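Local coordinates for putative phophotriesterase (Proteus mirabilis, PDB 3RHG), which binds two zinc ions in a phosphotriesterase-family amidohydrolase barrel and probably hydrolyses ester bonds, at residues 90-103 and 117-131. Sequence-based numbering, arbitrary orientation.
Sequences KTIVDATGSSSIGR and INVVASSGLYIEKFE. With CAC (cacodylate ion), chain E.
Ile101 meets two aromatic rings, laying CD1 over one face of Tyr126 and CG2 over one face of Phe130, the latter a CH-pi contact 4.1 Å from CG2 to the ring centroid. A branched aliphatic chain suits this place because CG2 wedges between the rings, also touching Tyr126 CD2 at 3.6 Å, while CD1 extends over the tyrosine. Phe130 CG sits at the Tyr126 edge, where Tyr126 OH donates to O2 of a cacodylate ion, probably from the crystallisation liquor, 2.5 Å away; this ring meets His199, a zinc ligand, edge-to-face. The guanidinium of Arg103 has Gly97 O above one face; Gly97, lacking a side chain, fits where the backbone runs close to Ser123 and Gly124. Ser122 O lies at the guanidinium edge, in plane, 3.0 Å from Arg103 NH1 and on a carbonyl lone pair; Glu149 adds a salt bridge. These groups lie at and beyond the C-terminal ends of neighbouring parallel strands of the amidohydrolase (beta/alpha)8 barrel, 89-94 and 118-123, joined through helix 105-115 as a beta-alpha-beta unit. Val93 and Val120 pack side by side on one sheet face; Ile92 and Val119 touch through CG2 methyls on the other, beta-branched residues that favour extended backbone. Glu131 OE2 accepts three bonds: Ser98 OG at 2.6 Å on its syn lone pair, Ser100 OG at 2.8 Å from above the carboxylate plane, and Tyr126 N on the anti side. Bending at chi2 (-71°) helps bring this carboxylate back to the short serines, and Arg134 pairs with OE1, probably stabilising the negative charge.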
loop_
_atom_site.group_PDB
_atom_site.type_symbol
_atom_site.label_atom_id
_atom_site.label_comp_id
_atom_site.label_asym_id
_atom_site.label_seq_id
_atom_site.Cartn_x
_atom_site.Cartn_y
_atom_site.Cartn_z
ATOM N N LYS A 90 11.622 -12.116 -20.200
ATOM C CA LYS A 90 12.139 -13.312 -20.887
ATOM C C LYS A 90 12.462 -14.468 -19.952
ATOM O O LYS A 90 12.416 -15.630 -20.358
ATOM C CB LYS A 90 13.380 -12.977 -21.757
ATOM C CG LYS A 90 13.201 -11.840 -22.747
ATOM C CD LYS A 90 12.355 -12.227 -23.946
ATOM C CE LYS A 90 12.401 -11.128 -25.020
ATOM N NZ LYS A 90 11.178 -11.065 -25.866
ATOM N N THR A 91 12.815 -14.154 -18.707
ATOM C CA THR A 91 13.292 -15.173 -17.780
ATOM C C THR A 91 12.721 -14.927 -16.391
ATOM O O THR A 91 12.711 -13.786 -15.915
ATOM C CB THR A 91 14.840 -15.168 -17.717
ATOM O OG1 THR A 91 15.382 -15.333 -19.048
ATOM C CG2 THR A 91 15.366 -16.279 -16.790
ATOM N N ILE A 92 12.276 -16.003 -15.734
ATOM C CA ILE A 92 11.760 -15.903 -14.368
ATOM C C ILE A 92 12.259 -17.078 -13.541
ATOM O O ILE A 92 12.334 -18.210 -14.048
ATOM C CB ILE A 92 10.193 -15.790 -14.348
ATOM C CG1 ILE A 92 9.678 -15.432 -12.943
ATOM C CG2 ILE A 92 9.537 -17.062 -14.879
ATOM C CD1 ILE A 92 8.209 -14.952 -12.945
ATOM N N VAL A 93 12.656 -16.807 -12.297
ATOM C CA VAL A 93 13.150 -17.854 -11.397
ATOM C C VAL A 93 12.103 -18.165 -10.342
ATOM O O VAL A 93 11.663 -17.272 -9.627
ATOM C CB VAL A 93 14.449 -17.419 -10.663
ATOM C CG1 VAL A 93 14.959 -18.520 -9.707
ATOM C CG2 VAL A 93 15.539 -17.055 -11.661
ATOM N N ASP A 94 11.708 -19.430 -10.272
ATOM C CA ASP A 94 10.841 -19.896 -9.199
ATOM C C ASP A 94 11.748 -20.359 -8.060
ATOM O O ASP A 94 12.494 -21.329 -8.228
ATOM C CB ASP A 94 9.982 -21.062 -9.683
ATOM C CG ASP A 94 9.158 -21.674 -8.571
ATOM O OD1 ASP A 94 8.056 -21.184 -8.310
ATOM O OD2 ASP A 94 9.607 -22.677 -7.979
ATOM N N ALA A 95 11.688 -19.662 -6.925
ATOM C CA ALA A 95 12.572 -19.906 -5.777
ATOM C C ALA A 95 11.959 -20.894 -4.778
ATOM O O ALA A 95 12.408 -20.985 -3.627
ATOM C CB ALA A 95 12.928 -18.584 -5.086
ATOM N N THR A 96 10.966 -21.664 -5.232
ATOM C CA THR A 96 10.333 -22.671 -4.384
ATOM C C THR A 96 11.200 -23.924 -4.422
ATOM O O THR A 96 11.017 -24.788 -5.287
ATOM C CB THR A 96 8.904 -22.992 -4.892
ATOM O OG1 THR A 96 8.218 -21.765 -5.200
ATOM C CG2 THR A 96 8.104 -23.765 -3.823
ATOM N N GLY A 97 12.164 -24.016 -3.500
ATOM C CA GLY A 97 13.258 -24.976 -3.656
ATOM C C GLY A 97 12.991 -26.348 -3.068
ATOM O O GLY A 97 13.835 -27.246 -3.175
ATOM N N SER A 98 11.831 -26.513 -2.427
ATOM C CA SER A 98 11.587 -27.701 -1.620
ATOM C C SER A 98 10.153 -28.175 -1.743
ATOM O O SER A 98 9.235 -27.376 -1.952
ATOM C CB SER A 98 11.847 -27.373 -0.144
ATOM O OG SER A 98 11.601 -28.521 0.653
ATOM N N SER A 99 9.952 -29.480 -1.587
ATOM C CA SER A 99 8.599 -30.002 -1.474
ATOM C C SER A 99 7.875 -29.423 -0.236
ATOM O O SER A 99 6.638 -29.402 -0.179
ATOM C CB SER A 99 8.654 -31.531 -1.392
ATOM O OG SER A 99 9.475 -31.936 -0.292
ATOM N N SER A 100 8.628 -28.963 0.764
ATOM C CA SER A 100 7.980 -28.482 2.002
ATOM C C SER A 100 7.120 -27.245 1.749
ATOM O O SER A 100 6.216 -26.930 2.556
ATOM C CB SER A 100 9.018 -28.151 3.062
ATOM O OG SER A 100 9.670 -26.924 2.732
ATOM N N ILE A 101 7.409 -26.538 0.642
ATOM C CA ILE A 101 6.639 -25.352 0.263
ATOM C C ILE A 101 5.954 -25.501 -1.117
ATOM O O ILE A 101 5.559 -24.518 -1.770
ATOM C CB ILE A 101 7.455 -24.036 0.399
ATOM C CG1 ILE A 101 8.872 -24.182 -0.142
ATOM C CG2 ILE A 101 7.520 -23.629 1.871
ATOM C CD1 ILE A 101 9.567 -22.812 -0.352
ATOM N N GLY A 102 5.821 -26.749 -1.549
ATOM C CA GLY A 102 4.967 -27.058 -2.679
ATOM C C GLY A 102 5.583 -26.883 -4.051
ATOM O O GLY A 102 4.874 -26.607 -5.012
ATOM N N ARG A 103 6.892 -27.055 -4.157
ATOM C CA ARG A 103 7.542 -26.975 -5.470
ATOM C C ARG A 103 6.805 -27.874 -6.466
ATOM O O ARG A 103 6.472 -29.013 -6.121
ATOM C CB ARG A 103 9.008 -27.413 -5.371
ATOM C CG ARG A 103 9.731 -27.342 -6.714
ATOM C CD ARG A 103 11.201 -27.718 -6.594
ATOM N NE ARG A 103 11.358 -29.016 -5.957
ATOM C CZ ARG A 103 12.521 -29.564 -5.636
ATOM N NH1 ARG A 103 13.663 -28.934 -5.947
ATOM N NH2 ARG A 103 12.543 -30.745 -5.004
ATOM N N ILE A 117 8.564 -18.378 -21.994
ATOM C CA ILE A 117 9.421 -17.730 -20.993
ATOM C C ILE A 117 10.433 -18.756 -20.468
ATOM O O ILE A 117 10.100 -19.935 -20.324
ATOM C CB ILE A 117 8.567 -17.170 -19.837
ATOM C CG1 ILE A 117 7.595 -16.104 -20.362
ATOM C CG2 ILE A 117 9.449 -16.654 -18.684
ATOM C CD1 ILE A 117 6.533 -15.725 -19.381
ATOM N N ASN A 118 11.676 -18.322 -20.244
ATOM C CA ASN A 118 12.702 -19.164 -19.625
ATOM C C ASN A 118 12.339 -19.300 -18.153
ATOM O O ASN A 118 12.273 -18.299 -17.443
ATOM C CB ASN A 118 14.098 -18.534 -19.734
ATOM C CG ASN A 118 14.544 -18.290 -21.174
ATOM O OD1 ASN A 118 14.377 -19.149 -22.062
ATOM N ND2 ASN A 118 15.130 -17.114 -21.413
ATOM N N VAL A 119 12.065 -20.522 -17.690
ATOM C CA VAL A 119 11.668 -20.708 -16.299
ATOM C C VAL A 119 12.746 -21.509 -15.593
ATOM O O VAL A 119 13.107 -22.609 -16.039
ATOM C CB VAL A 119 10.323 -21.450 -16.195
ATOM C CG1 VAL A 119 9.994 -21.765 -14.729
ATOM C CG2 VAL A 119 9.214 -20.629 -16.814
ATOM N N VAL A 120 13.273 -20.953 -14.503
ATOM C CA VAL A 120 14.338 -21.608 -13.768
ATOM C C VAL A 120 13.743 -22.156 -12.459
ATOM O O VAL A 120 13.065 -21.418 -11.707
ATOM C CB VAL A 120 15.490 -20.621 -13.473
ATOM C CG1 VAL A 120 16.557 -21.261 -12.596
ATOM C CG2 VAL A 120 16.098 -20.051 -14.805
ATOM N N ALA A 121 13.965 -23.451 -12.214
ATOM C CA ALA A 121 13.556 -24.075 -10.935
ATOM C C ALA A 121 14.703 -24.010 -9.927
ATOM O O ALA A 121 15.878 -23.783 -10.288
ATOM C CB ALA A 121 13.105 -25.518 -11.145
ATOM N N SER A 122 14.357 -24.204 -8.661
ATOM C CA SER A 122 15.325 -24.116 -7.580
ATOM C C SER A 122 15.357 -25.391 -6.769
ATOM O O SER A 122 14.375 -26.166 -6.741
ATOM C CB SER A 122 15.012 -22.934 -6.654
ATOM O OG SER A 122 15.093 -21.713 -7.359
ATOM N N SER A 123 16.498 -25.588 -6.106
ATOM C CA SER A 123 16.695 -26.695 -5.174
ATOM C C SER A 123 17.293 -26.135 -3.890
ATOM O O SER A 123 18.387 -25.567 -3.903
ATOM C CB SER A 123 17.667 -27.724 -5.780
ATOM O OG SER A 123 17.975 -28.726 -4.829
ATOM N N GLY A 124 16.626 -26.361 -2.760
ATOM C CA GLY A 124 17.183 -25.884 -1.496
ATOM C C GLY A 124 16.170 -26.035 -0.390
ATOM O O GLY A 124 14.982 -25.813 -0.612
ATOM N N LEU A 125 16.631 -26.376 0.810
ATOM C CA LEU A 125 15.699 -26.578 1.913
ATOM C C LEU A 125 15.349 -25.248 2.564
ATOM O O LEU A 125 16.194 -24.342 2.685
ATOM C CB LEU A 125 16.263 -27.583 2.937
ATOM C CG LEU A 125 16.563 -28.965 2.332
ATOM C CD1 LEU A 125 17.154 -29.907 3.349
ATOM C CD2 LEU A 125 15.294 -29.547 1.737
ATOM N N TYR A 126 14.089 -25.134 2.975
ATOM C CA TYR A 126 13.555 -23.890 3.516
ATOM C C TYR A 126 13.733 -23.884 5.056
ATOM O O TYR A 126 14.584 -24.616 5.584
ATOM C CB TYR A 126 12.082 -23.772 3.082
ATOM C CG TYR A 126 11.458 -22.420 3.276
ATOM C CD1 TYR A 126 12.099 -21.267 2.819
ATOM C CD2 TYR A 126 10.223 -22.281 3.908
ATOM C CE1 TYR A 126 11.527 -20.018 2.976
ATOM C CE2 TYR A 126 9.654 -21.037 4.087
ATOM C CZ TYR A 126 10.299 -19.910 3.600
ATOM O OH TYR A 126 9.716 -18.682 3.797
ATOM N N ILE A 127 12.981 -23.047 5.770
ATOM C CA ILE A 127 13.193 -22.920 7.221
ATOM C C ILE A 127 12.698 -24.154 7.986
ATOM O O ILE A 127 11.863 -24.915 7.494
ATOM C CB ILE A 127 12.558 -21.633 7.805
ATOM C CG1 ILE A 127 11.047 -21.608 7.554
ATOM C CG2 ILE A 127 13.221 -20.400 7.211
ATOM C CD1 ILE A 127 10.312 -20.419 8.271
ATOM N N GLU A 128 13.215 -24.340 9.188
ATOM C CA GLU A 128 12.874 -25.521 9.989
ATOM C C GLU A 128 11.369 -25.633 10.293
ATOM O O GLU A 128 10.823 -26.737 10.396
ATOM C CB GLU A 128 13.723 -25.564 11.262
ATOM C CG GLU A 128 13.616 -26.896 11.976
ATOM C CD GLU A 128 14.561 -27.027 13.158
ATOM O OE1 GLU A 128 15.706 -26.546 13.138
ATOM O OE2 GLU A 128 14.134 -27.630 14.149
ATOM N N LYS A 129 10.689 -24.499 10.399
ATOM C CA LYS A 129 9.248 -24.511 10.626
ATOM C C LYS A 129 8.548 -25.418 9.607
ATOM O O LYS A 129 7.568 -26.110 9.936
ATOM C CB LYS A 129 8.687 -23.090 10.534
ATOM C CG LYS A 129 7.184 -23.007 10.663
ATOM C CD LYS A 129 6.690 -21.557 10.659
ATOM C CE LYS A 129 5.175 -21.533 10.807
ATOM N NZ LYS A 129 4.586 -20.172 10.589
ATOM N N PHE A 130 9.046 -25.404 8.362
ATOM C CA PHE A 130 8.461 -26.204 7.288
ATOM C C PHE A 130 9.187 -27.542 7.101
ATOM O O PHE A 130 8.557 -28.560 6.777
ATOM C CB PHE A 130 8.500 -25.439 5.952
ATOM C CG PHE A 130 7.528 -24.310 5.877
ATOM C CD1 PHE A 130 6.305 -24.483 5.246
ATOM C CD2 PHE A 130 7.835 -23.068 6.434
ATOM C CE1 PHE A 130 5.385 -23.434 5.173
ATOM C CE2 PHE A 130 6.928 -22.025 6.386
ATOM C CZ PHE A 130 5.707 -22.192 5.741
ATOM N N GLU A 131 10.503 -27.537 7.296
ATOM C CA GLU A 131 11.341 -28.692 6.943
ATOM C C GLU A 131 11.444 -29.728 8.069
ATOM O O GLU A 131 11.672 -30.906 7.816
ATOM C CB GLU A 131 12.748 -28.247 6.511
ATOM C CG GLU A 131 12.771 -27.346 5.245
ATOM C CD GLU A 131 12.428 -28.100 3.956
ATOM O OE1 GLU A 131 12.201 -29.336 3.998
ATOM O OE2 GLU A 131 12.385 -27.453 2.880
HETATM AS AS CAC E . 9.026 -16.539 1.006
HETATM O O1 CAC E . 9.797 -15.623 -0.249
HETATM O O2 CAC E . 10.289 -16.858 2.145
HETATM C C1 CAC E . 7.730 -15.417 1.892
HETATM C C2 CAC E . 8.273 -18.221 0.371
HETATM O O HOH W 1 11.587 -24.451 -8.072
HETATM O O HOH W 2 13.367 -23.422 -0.672
HETATM O O HOH W 3 5.948 -28.385 5.363
#